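DUF416 domain-containing protein (Shewanella baltica, PDB 2Q9R) is of unknown function but belongs to the DUF416 family, has an all-helical fold and carries benzoic acid bound in the crystal. Local coordinates at residues A[18-23]-A[169-175]; A[24-28]-A[101-105]. All blocks are in the same frame, centred on the assembly; numbering follows the deposited sequence.

Helix 17-42, near the N terminus, supplies the first half of both contacts. Its opening turns, residues 18-23, meet residues 169-175, where helix 153-170 ends and the chain turns toward helix 177-190; interaction 1 thus closes a loop of 145 intervening residues. The next residues, 24-28, pack against residues 101-105 of helix 92-111 in interaction 2, which closes a shorter loop nested inside the first. The contact centres lie about 15 Å apart, one toward the periphery and the other close to the centre of the chain. Together they tie one long helix to the end of helix 153-170 and to helix 92-111, whose segment runs nearly antiparallel to it.

Interaction 1. Residues A[18-23]-A[169-175]; sequences PQKQLF and IEENPKI
Gln19 lies alongside Ile169, its CB 3.6 Å from Ile169 CG2, the two side chains running past one another head to tail. Extended beyond CG (chi2 -179°), the glutamine carries its amide to the turn that follows helix 153-170. There Gln19 NE2 makes a weak, bent hydrogen bond to Ile169 O (3.1 Å, N-H...O 130°), an oxygen that also accepts a hydrogen bond from Asn172 N. Gln19 NE2 also stands 2.8 Å from Asn172 O. OE1 of the same amide accepts a hydrogen bond from the backbone N of Thr16, which is consistent with a set rotation of the group. An alanine here is likely to cost the Ile169 carbonyl this donor, leave Thr16 N without its acceptor and strip Ile169 CG2 of part of its cover. Beside these polar contacts, Ile169 CD1 lies at the edge of the Phe23 ring, near its plane, 3.7 Å from Phe23 CB and 3.8 Å from Leu22 CG. Ile175 brings CG2 to 3.8 Å from Leu22 CD2, while its CD1 reaches Pro18 CB at 4.0 Å. The arrangement is that of an all-helical fold, the first turns of one helix packing against the C-terminal end of another and the turn leaving it.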
loop_
_atom_site.group_PDB
_atom_site.type_symbol
_atom_site.label_atom_id
_atom_site.label_comp_id
_atom_site.label_asym_id
_atom_site.label_seq_id
_atom_site.Cartn_x
_atom_site.Cartn_y
_atom_site.Cartn_z
ATOM N N PRO A 18 29.387 11.704 -3.210
ATOM C CA PRO A 18 28.511 12.347 -2.222
ATOM C C PRO A 18 27.032 12.375 -2.631
ATOM O O PRO A 18 26.180 12.141 -1.781
ATOM C CB PRO A 18 29.107 13.764 -2.057
ATOM C CG PRO A 18 30.423 13.720 -2.720
ATOM C CD PRO A 18 30.439 12.619 -3.705
ATOM N N GLN A 19 26.739 12.582 -3.925
ATOM C CA GLN A 19 25.374 12.533 -4.435
ATOM C C GLN A 19 24.752 11.141 -4.224
ATOM O O GLN A 19 23.656 11.045 -3.754
ATOM C CB GLN A 19 25.349 12.875 -5.932
ATOM C CG GLN A 19 25.521 14.345 -6.231
ATOM C CD GLN A 19 25.472 14.638 -7.692
ATOM O OE1 GLN A 19 26.212 14.029 -8.483
ATOM N NE2 GLN A 19 24.616 15.605 -8.079
ATOM N N LYS A 20 25.492 10.092 -4.597
ATOM C CA LYS A 20 25.094 8.691 -4.334
ATOM C C LYS A 20 24.831 8.393 -2.860
ATOM O O LYS A 20 23.812 7.763 -2.490
ATOM C CB LYS A 20 26.192 7.766 -4.819
ATOM C CG LYS A 20 26.345 7.681 -6.344
ATOM C CD LYS A 20 27.526 6.731 -6.702
ATOM C CE LYS A 20 27.467 6.277 -8.138
ATOM N NZ LYS A 20 28.378 7.004 -8.977
ATOM N N GLN A 21 25.745 8.861 -2.033
ATOM C CA GLN A 21 25.682 8.647 -0.590
ATOM C C GLN A 21 24.446 9.289 0.003
ATOM O O GLN A 21 23.732 8.676 0.841
ATOM C CB GLN A 21 26.937 9.222 0.037
ATOM C CG GLN A 21 27.147 8.861 1.498
ATOM C CD GLN A 21 28.503 9.348 2.019
ATOM O OE1 GLN A 21 29.452 9.479 1.265
ATOM N NE2 GLN A 21 28.570 9.646 3.304
ATOM N N LEU A 22 24.142 10.508 -0.448
ATOM C CA LEU A 22 22.887 11.170 -0.046
ATOM C C LEU A 22 21.642 10.363 -0.440
ATOM O O LEU A 22 20.725 10.124 0.396
ATOM C CB LEU A 22 22.819 12.600 -0.633
ATOM C CG LEU A 22 21.539 13.436 -0.434
ATOM C CD1 LEU A 22 21.148 13.520 1.059
ATOM C CD2 LEU A 22 21.715 14.861 -1.024
ATOM N N PHE A 23 21.579 9.989 -1.723
ATOM C CA PHE A 23 20.490 9.161 -2.255
ATOM C C PHE A 23 20.243 7.911 -1.388
ATOM O O PHE A 23 19.101 7.602 -0.987
ATOM C CB PHE A 23 20.822 8.777 -3.730
ATOM C CG PHE A 23 19.777 7.886 -4.394
ATOM C CD1 PHE A 23 19.823 6.514 -4.249
ATOM C CD2 PHE A 23 18.745 8.451 -5.169
ATOM C CE1 PHE A 23 18.885 5.696 -4.873
ATOM C CE2 PHE A 23 17.779 7.645 -5.763
ATOM C CZ PHE A 23 17.828 6.265 -5.597
ATOM N N ILE A 169 18.476 15.474 -6.359
ATOM C CA ILE A 169 19.928 15.392 -6.179
ATOM C C ILE A 169 20.678 15.736 -7.442
ATOM O O ILE A 169 21.671 16.468 -7.394
ATOM C CB ILE A 169 20.340 13.994 -5.633
ATOM C CG1 ILE A 169 19.687 13.809 -4.248
ATOM C CG2 ILE A 169 21.856 13.810 -5.568
ATOM C CD1 ILE A 169 19.777 12.375 -3.686
ATOM N N GLU A 170 20.200 15.249 -8.581
ATOM C CA GLU A 170 20.947 15.414 -9.789
ATOM C C GLU A 170 20.923 16.828 -10.364
ATOM O O GLU A 170 21.833 17.216 -11.092
ATOM C CB GLU A 170 20.592 14.325 -10.809
ATOM C CG GLU A 170 19.478 14.581 -11.708
ATOM C CD GLU A 170 18.984 13.288 -12.361
ATOM O OE1 GLU A 170 19.790 12.416 -12.798
ATOM O OE2 GLU A 170 17.751 13.162 -12.438
ATOM N N GLU A 171 19.928 17.616 -9.986
ATOM C CA GLU A 171 19.867 18.989 -10.447
ATOM C C GLU A 171 20.803 19.918 -9.665
ATOM O O GLU A 171 20.894 21.106 -9.949
ATOM C CB GLU A 171 18.418 19.487 -10.434
ATOM C CG GLU A 171 17.830 19.787 -9.065
ATOM C CD GLU A 171 16.332 20.122 -9.131
ATOM O OE1 GLU A 171 15.631 19.684 -10.088
ATOM O OE2 GLU A 171 15.862 20.815 -8.203
ATOM N N ASN A 172 21.513 19.354 -8.701
ATOM C CA ASN A 172 22.453 20.073 -7.874
ATOM C C ASN A 172 23.840 19.469 -8.074
ATOM O O ASN A 172 24.080 18.316 -7.698
ATOM C CB ASN A 172 22.009 19.967 -6.408
ATOM C CG ASN A 172 20.681 20.682 -6.155
ATOM O OD1 ASN A 172 20.595 21.894 -6.319
ATOM N ND2 ASN A 172 19.638 19.930 -5.799
ATOM N N PRO A 173 24.762 20.236 -8.660
ATOM C CA PRO A 173 26.061 19.651 -8.998
ATOM C C PRO A 173 26.814 19.102 -7.776
ATOM O O PRO A 173 27.513 18.106 -7.898
ATOM C CB PRO A 173 26.823 20.799 -9.652
ATOM C CG PRO A 173 26.088 22.078 -9.259
ATOM C CD PRO A 173 24.663 21.674 -9.015
ATOM N N LYS A 174 26.640 19.744 -6.615
ATOM C CA LYS A 174 27.162 19.251 -5.339
ATOM C C LYS A 174 26.053 19.185 -4.314
ATOM O O LYS A 174 25.068 19.938 -4.397
ATOM C CB LYS A 174 28.246 20.200 -4.803
ATOM C CG LYS A 174 29.645 19.819 -5.243
ATOM C CD LYS A 174 30.738 20.782 -4.733
ATOM C CE LYS A 174 30.796 20.891 -3.196
ATOM N NZ LYS A 174 32.115 21.446 -2.742
ATOM N N ILE A 175 26.226 18.326 -3.311
ATOM C CA ILE A 175 25.252 18.283 -2.212
ATOM C C ILE A 175 25.477 19.495 -1.306
ATOM O O ILE A 175 26.586 19.937 -1.164
ATOM C CB ILE A 175 25.264 16.932 -1.465
ATOM C CG1 ILE A 175 26.513 16.744 -0.616
ATOM C CG2 ILE A 175 25.135 15.781 -2.482
ATOM C CD1 ILE A 175 26.430 15.502 0.271
#

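Interaction 2. Residues A[24-28]-A[101-105]; sequences ATALC and AISTL
Thr25 OG1, hydrogen-bonded to the carbonyl oxygen of Gln21 one turn earlier in the same helix, rests against a methyl of Leu105, with CD2 3.5 Å away. The leucine side chain lies roughly perpendicular to that of the threonine. Leu105 holds CG anti to its backbone N (chi1 174°), and its forked end reaches across to helix 17-42: CD2 serves Thr25 and also lies 4.0 Å from Cys28 SG, while CD1 approaches Ala24 CB at 4.1 Å. One leucine thereby touches Ala24 and Thr25 on one turn of the facing helix and Cys28 on the next.

Cys28 carries the other half of the contact. Its SG lies beside its own backbone N (chi1 -74°) and meets the methyl of Ala101, CB, at 3.8 Å. The CB of Cys28 lies 4.0 Å from Ile102 CG1, the branch by which that isoleucine reaches the facing helix. Leu105 and Ile102 thus reach over to the small Ala24 and Cys28, while Ala101 meets Cys28 directly, small side chain against small. The short helical segments run nearly antiparallel, at 160°, with axes 10.0 Å apart.

Neighbouring helices close over this interface. Helix 47-62 places Trp58 and Leu61 on Thr25 and Leu54 on Cys28, whereas Ile117 touches both Ala24 and Leu105, and Leu123 covers Ala101. A bound benzoic acid lies about 14 Å from the side chain of Ile102, so the contact is not part of that pocket.

No hydrogen bond joins the two segments, and all six touching residues are buried. The threonine hydroxyl is satisfied within its own helix and can therefore face a leucine methyl. The chemistry is consistent with van der Waals contact between buried side chains, rather than hydrogen bonds between the segments, holding the two helices together here.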
loop_
_atom_site.group_PDB
_atom_site.type_symbol
_atom_site.label_atom_id
_atom_site.label_comp_id
_atom_site.label_asym_id
_atom_site.label_seq_id
_atom_site.Cartn_x
_atom_site.Cartn_y
_atom_site.Cartn_z
ATOM N N ALA A 24 21.322 7.170 -1.145
ATOM C CA ALA A 24 21.276 5.908 -0.383
ATOM C C ALA A 24 20.950 6.133 1.105
ATOM O O ALA A 24 20.176 5.377 1.722
ATOM C CB ALA A 24 22.650 5.159 -0.548
ATOM N N THR A 25 21.479 7.199 1.686
ATOM C CA THR A 25 21.148 7.547 3.075
ATOM C C THR A 25 19.656 7.801 3.221
ATOM O O THR A 25 19.046 7.258 4.126
ATOM C CB THR A 25 21.943 8.744 3.545
ATOM O OG1 THR A 25 23.329 8.398 3.386
ATOM C CG2 THR A 25 21.686 9.099 5.048
ATOM N N ALA A 26 19.104 8.619 2.320
ATOM C CA ALA A 26 17.665 8.925 2.314
ATOM C C ALA A 26 16.807 7.632 2.200
ATOM O O ALA A 26 15.797 7.458 2.905
ATOM C CB ALA A 26 17.350 9.907 1.155
ATOM N N LEU A 27 17.163 6.748 1.272
ATOM C CA LEU A 27 16.505 5.449 1.183
ATOM C C LEU A 27 16.640 4.607 2.465
ATOM O O LEU A 27 15.728 3.915 2.838
ATOM C CB LEU A 27 17.002 4.641 -0.042
ATOM C CG LEU A 27 16.589 5.141 -1.428
ATOM C CD1 LEU A 27 16.946 4.104 -2.483
ATOM C CD2 LEU A 27 15.055 5.576 -1.503
ATOM N N CYS A 28 17.762 4.649 3.145
ATOM C CA CYS A 28 17.929 3.815 4.330
ATOM C C CYS A 28 17.089 4.346 5.456
ATOM O O CYS A 28 16.557 3.582 6.219
ATOM C CB CYS A 28 19.373 3.756 4.785
ATOM S SG CYS A 28 20.418 2.737 3.760
ATOM N N ALA A 101 20.826 -2.920 4.674
ATOM C CA ALA A 101 21.058 -1.677 3.886
ATOM C C ALA A 101 21.992 -0.683 4.576
ATOM O O ALA A 101 22.885 -0.125 3.970
ATOM C CB ALA A 101 19.717 -0.996 3.580
ATOM N N ILE A 102 21.737 -0.436 5.853
ATOM C CA ILE A 102 22.544 0.491 6.610
ATOM C C ILE A 102 23.951 -0.063 6.713
ATOM O O ILE A 102 24.928 0.679 6.488
ATOM C CB ILE A 102 21.933 0.781 8.009
ATOM C CG1 ILE A 102 20.581 1.488 7.825
ATOM C CG2 ILE A 102 22.891 1.637 8.815
ATOM C CD1 ILE A 102 19.650 1.469 9.060
ATOM N N SER A 103 24.069 -1.359 6.993
ATOM C CA SER A 103 25.385 -1.979 7.073
ATOM C C SER A 103 26.138 -1.872 5.749
ATOM O O SER A 103 27.314 -1.557 5.737
ATOM C CB SER A 103 25.290 -3.450 7.468
ATOM O OG SER A 103 24.643 -3.626 8.714
ATOM N N THR A 104 25.460 -2.202 4.646
ATOM C CA THR A 104 26.028 -2.098 3.295
ATOM C C THR A 104 26.491 -0.657 2.985
ATOM O O THR A 104 27.585 -0.439 2.513
ATOM C CB THR A 104 24.993 -2.553 2.250
ATOM O OG1 THR A 104 24.564 -3.882 2.573
ATOM C CG2 THR A 104 25.554 -2.500 0.824
ATOM N N LEU A 105 25.667 0.328 3.304
ATOM C CA LEU A 105 26.057 1.732 3.066
ATOM C C LEU A 105 27.268 2.184 3.891
ATOM O O LEU A 105 28.191 2.850 3.357
ATOM C CB LEU A 105 24.841 2.645 3.300
ATOM C CG LEU A 105 25.125 4.132 3.222
ATOM C CD1 LEU A 105 25.854 4.506 1.884
ATOM C CD2 LEU A 105 23.801 4.884 3.415
#